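Local coordinates for protein probable CoA-transferase alpha subunit (Rhodococcus jostii, PDB 6COJ) that binds a CoA thioester with a spiro-lactone acyl part and is probably the alpha subunit of a CoA-transferase-family enzyme, at residues Q268-Y271 against A272-K276; Q283-T287 against Y288-S292. The protein carries 1 engineered substitution. One frame throughout, in Å; residues are numbered along the deposited sequence. Where two conformers were deposited one is given.

Contact 1 (Q268-Y271 against A272-K276); sequences QRHY and AESAK
S274 grips the carbonyl of H270 twice. S274 N reaches H270 O at 2.9 Å, and the hydroxyl S274 OG donates to the same H270 O at 2.8 Å. The two donors come from opposite faces of the carbonyl plane, each tilted out of it. With chi1 at -68°, S274 OG stands beside its own backbone N and is carried back to the carbonyl one turn earlier. The same hydroxyl lies over one face of the H270 imidazole, near the rim, with S274 OG to H270 CE1 at 3.6 Å.

These bonds belong to the C-terminal part of helix 265-274, a plain i to i+4 pattern that frays further along. A272 N to Q268 O (3.0 Å) and E273 N to R269 O (2.9 Å, 169° at the hydrogen) are good helical bonds. At Y271 O the bonding weakens: A275 N (3.4 Å) and S274 N (3.2 Å) both reach it only weakly.

R269 O has a second donor in a water, 3.1 Å from it. That water may also bond weakly to E273 OE2, a link that is doubtful because the E273 side chain has a second conformer. The polar ends of Q268 and Y271 have their partners outside the two segments: Q268 OE1 with S43, Q268 NE2 with the carbonyl of L91, and Y271 OH with D98.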
# COMPACT_ATOMS: atom_id res chain seq x y z
N GLN A 268 22.38 9.61 -22.62
CA GLN A 268 21.50 10.62 -22.05
C GLN A 268 22.13 12.00 -22.12
O GLN A 268 21.45 12.98 -22.41
CB GLN A 268 21.11 10.27 -20.61
CG GLN A 268 20.19 11.32 -20.03
CD GLN A 268 19.56 10.88 -18.74
OE1 GLN A 268 18.54 10.20 -18.75
NE2 GLN A 268 20.15 11.28 -17.63
N ARG A 269 23.43 12.09 -21.85
CA ARG A 269 24.13 13.36 -22.04
C ARG A 269 24.01 13.86 -23.47
O ARG A 269 23.81 15.06 -23.69
CB ARG A 269 25.60 13.24 -21.62
CG ARG A 269 25.80 13.30 -20.13
CD ARG A 269 27.26 13.47 -19.76
NE ARG A 269 28.08 12.33 -20.14
CZ ARG A 269 28.34 11.30 -19.35
NH1 ARG A 269 27.82 11.24 -18.12
NH2 ARG A 269 29.11 10.31 -19.78
N HIS A 270 24.11 12.96 -24.45
CA HIS A 270 23.98 13.37 -25.85
C HIS A 270 22.57 13.86 -26.15
O HIS A 270 22.39 14.86 -26.87
CB HIS A 270 24.36 12.20 -26.76
CG HIS A 270 24.28 12.52 -28.22
ND1 HIS A 270 25.13 13.43 -28.82
CD2 HIS A 270 23.47 12.06 -29.20
CE1 HIS A 270 24.84 13.52 -30.11
NE2 HIS A 270 23.83 12.70 -30.36
N TYR A 271 21.55 13.18 -25.62
CA TYR A 271 20.18 13.67 -25.75
C TYR A 271 20.04 15.09 -25.21
O TYR A 271 19.51 15.98 -25.88
CB TYR A 271 19.22 12.71 -25.02
CG TYR A 271 17.94 13.34 -24.54
CD1 TYR A 271 16.89 13.60 -25.42
CD2 TYR A 271 17.77 13.70 -23.21
CE1 TYR A 271 15.71 14.20 -24.99
CE2 TYR A 271 16.60 14.30 -22.76
CZ TYR A 271 15.57 14.54 -23.66
OH TYR A 271 14.40 15.13 -23.22
N ALA A 272 20.56 15.33 -24.00
CA ALA A 272 20.39 16.63 -23.36
C ALA A 272 21.13 17.72 -24.12
O ALA A 272 20.59 18.80 -24.36
CB ALA A 272 20.85 16.55 -21.90
N GLU A 273 22.38 17.44 -24.51
CA GLU A 273 23.15 18.43 -25.26
C GLU A 273 22.58 18.66 -26.65
O GLU A 273 22.74 19.75 -27.21
CB GLU A 273 24.62 18.02 -25.33
CG GLU A 273 25.40 18.30 -24.06
CD GLU A 273 26.49 17.27 -23.81
OE1 GLU A 273 26.78 16.47 -24.73
OE2 GLU A 273 27.06 17.26 -22.70
N SER A 274 21.91 17.67 -27.22
CA SER A 274 21.33 17.86 -28.55
C SER A 274 20.13 18.79 -28.53
O SER A 274 19.77 19.35 -29.57
CB SER A 274 20.99 16.52 -29.19
OG SER A 274 22.17 15.79 -29.49
N ALA A 275 19.51 18.99 -27.36
CA ALA A 275 18.36 19.89 -27.24
C ALA A 275 18.74 21.37 -27.27
O ALA A 275 17.85 22.22 -27.36
CB ALA A 275 17.60 19.56 -25.95
N LYS A 276 20.04 21.70 -27.23
CA LYS A 276 20.44 23.09 -27.05
C LYS A 276 20.18 23.95 -28.28
O LYS A 276 19.85 25.13 -28.15
CB LYS A 276 21.91 23.18 -26.62
CG LYS A 276 22.31 22.15 -25.61
CD LYS A 276 23.57 22.53 -24.88
CE LYS A 276 23.54 21.93 -23.47
NZ LYS A 276 24.09 22.86 -22.46
O HOH W 1 24.33 16.93 -21.21

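Contact 2 (Q283-T287 against Y288-S292); sequences QFVAT and YLSGS
F284 has CG anti to its backbone N (chi1 -173°), whereas Y288, one turn later, has CG beside its own N (chi1 -59°). These torsions bring Y288 CD2 over one face of the F284 ring, toward the rim, 3.8 Å from F284 CD2. The two side chains cross at about a right angle. The rings are inclined at 41°, an oblique pairing. L289 CD1 meets the same phenyl ring at its edge, in plane, 3.9 Å from F284 CE1.

T287 lies alongside Y288 and points the same way. T287 CG2 makes a CH-pi contact over the Y288 face, 3.6 Å from the ring centroid. Beyond these segments, F267 meets Y288 edge-to-face, and Y296, A299 and F303 of helix 293-306 also pack on it. An alanine in place of Y288 would probably leave the T287 methyl and one face of F284 without their aromatic neighbour and open a gap toward helix 293-306.

The backbone bonds follow the helix to its last turn. Y288 N donates to F284 O at 2.8 Å. V285 O then takes two donors from opposite faces of its plane: L289 N at 2.9 Å and S290 OG at 2.7 Å. The hydroxyl comes from above the carbonyl plane, not along a lone pair. S290 N donates to a water at 2.9 Å, and that water donates to A286 O. V285 O thus gains the S290 hydroxyl beside L289 N, and A286 O is met by the water, as the helical bonding runs out. The arrangement is a C-terminal helix end, here leading through a short loop to S292, the N-cap of helix 293-306.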
# COMPACT_ATOMS: atom_id res chain seq x y z
N GLN A 283 19.59 16.89 -36.06
CA GLN A 283 20.52 15.78 -36.28
C GLN A 283 20.19 14.61 -35.37
O GLN A 283 20.22 13.45 -35.79
CB GLN A 283 21.95 16.25 -36.04
CG GLN A 283 23.00 15.27 -36.51
CD GLN A 283 22.74 14.79 -37.93
OE1 GLN A 283 22.35 13.64 -38.15
NE2 GLN A 283 22.93 15.69 -38.90
N PHE A 284 19.86 14.90 -34.10
CA PHE A 284 19.43 13.84 -33.20
C PHE A 284 18.18 13.16 -33.72
O PHE A 284 18.09 11.93 -33.74
CB PHE A 284 19.18 14.44 -31.81
CG PHE A 284 18.90 13.42 -30.75
CD1 PHE A 284 17.61 12.97 -30.52
CD2 PHE A 284 19.93 12.91 -29.97
CE1 PHE A 284 17.35 12.03 -29.54
CE2 PHE A 284 19.67 11.97 -28.98
CZ PHE A 284 18.39 11.53 -28.76
N VAL A 285 17.21 13.95 -34.18
CA VAL A 285 15.98 13.40 -34.75
C VAL A 285 16.30 12.55 -35.98
O VAL A 285 15.80 11.42 -36.12
CB VAL A 285 14.99 14.53 -35.07
CG1 VAL A 285 13.88 14.05 -35.98
CG2 VAL A 285 14.43 15.11 -33.78
N ALA A 286 17.13 13.07 -36.88
CA ALA A 286 17.46 12.34 -38.10
C ALA A 286 18.12 11.00 -37.78
O ALA A 286 17.83 9.99 -38.43
CB ALA A 286 18.36 13.18 -39.00
N THR A 287 19.00 10.97 -36.78
CA THR A 287 19.75 9.76 -36.49
C THR A 287 18.95 8.77 -35.65
O THR A 287 19.03 7.56 -35.88
CB THR A 287 21.07 10.10 -35.80
OG1 THR A 287 21.87 10.92 -36.67
CG2 THR A 287 21.86 8.84 -35.46
N TYR A 288 18.17 9.25 -34.68
CA TYR A 288 17.58 8.37 -33.67
C TYR A 288 16.07 8.25 -33.71
O TYR A 288 15.54 7.21 -33.33
CB TYR A 288 18.02 8.79 -32.25
CG TYR A 288 19.51 8.75 -32.09
CD1 TYR A 288 20.17 7.53 -31.92
CD2 TYR A 288 20.27 9.90 -32.19
CE1 TYR A 288 21.54 7.48 -31.81
CE2 TYR A 288 21.65 9.85 -32.09
CZ TYR A 288 22.28 8.63 -31.89
OH TYR A 288 23.65 8.59 -31.80
N LEU A 289 15.35 9.28 -34.17
CA LEU A 289 13.90 9.32 -33.99
C LEU A 289 13.13 9.34 -35.30
O LEU A 289 11.93 9.65 -35.29
CB LEU A 289 13.51 10.51 -33.11
CG LEU A 289 14.21 10.64 -31.76
CD1 LEU A 289 13.77 11.90 -31.03
CD2 LEU A 289 13.95 9.40 -30.90
N SER A 290 13.76 9.02 -36.44
CA SER A 290 13.09 9.13 -37.73
C SER A 290 12.80 7.77 -38.36
O SER A 290 12.33 7.72 -39.50
CB SER A 290 13.90 10.01 -38.68
OG SER A 290 13.98 11.33 -38.17
N GLY A 291 13.06 6.68 -37.65
CA GLY A 291 12.82 5.34 -38.13
C GLY A 291 12.07 4.51 -37.10
O GLY A 291 11.30 5.03 -36.30
N SER A 292 12.32 3.21 -37.13
CA SER A 292 11.67 2.26 -36.24
C SER A 292 12.43 2.15 -34.92
O SER A 292 13.49 2.75 -34.73
CB SER A 292 11.58 0.89 -36.90
OG SER A 292 12.88 0.34 -37.04
O HOH W 2 16.30 7.95 -37.42

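Followed from the N terminus, both contacts come late, after the parallel sheet is complete. Each is local, within a turn or so of chain, and encloses no loop. Contact 1 comes first, in the C-terminal part of helix 265-274. A short loop leads into helix 278-288, and contact 2 lies at its far end, before helix 293-306. The two are in series and neither nest nor cross. Their centres lie about 13 Å apart, yet they touch: F284 packs against H270, Y271 and S274, and the H270 ring also meets Y288. This joins helix 265-274 to helix 278-288. H270 and Y288 both reach F303, which brings in helix 293-306. L289 links the group to helix 48-56, and A275 to helix 99-106.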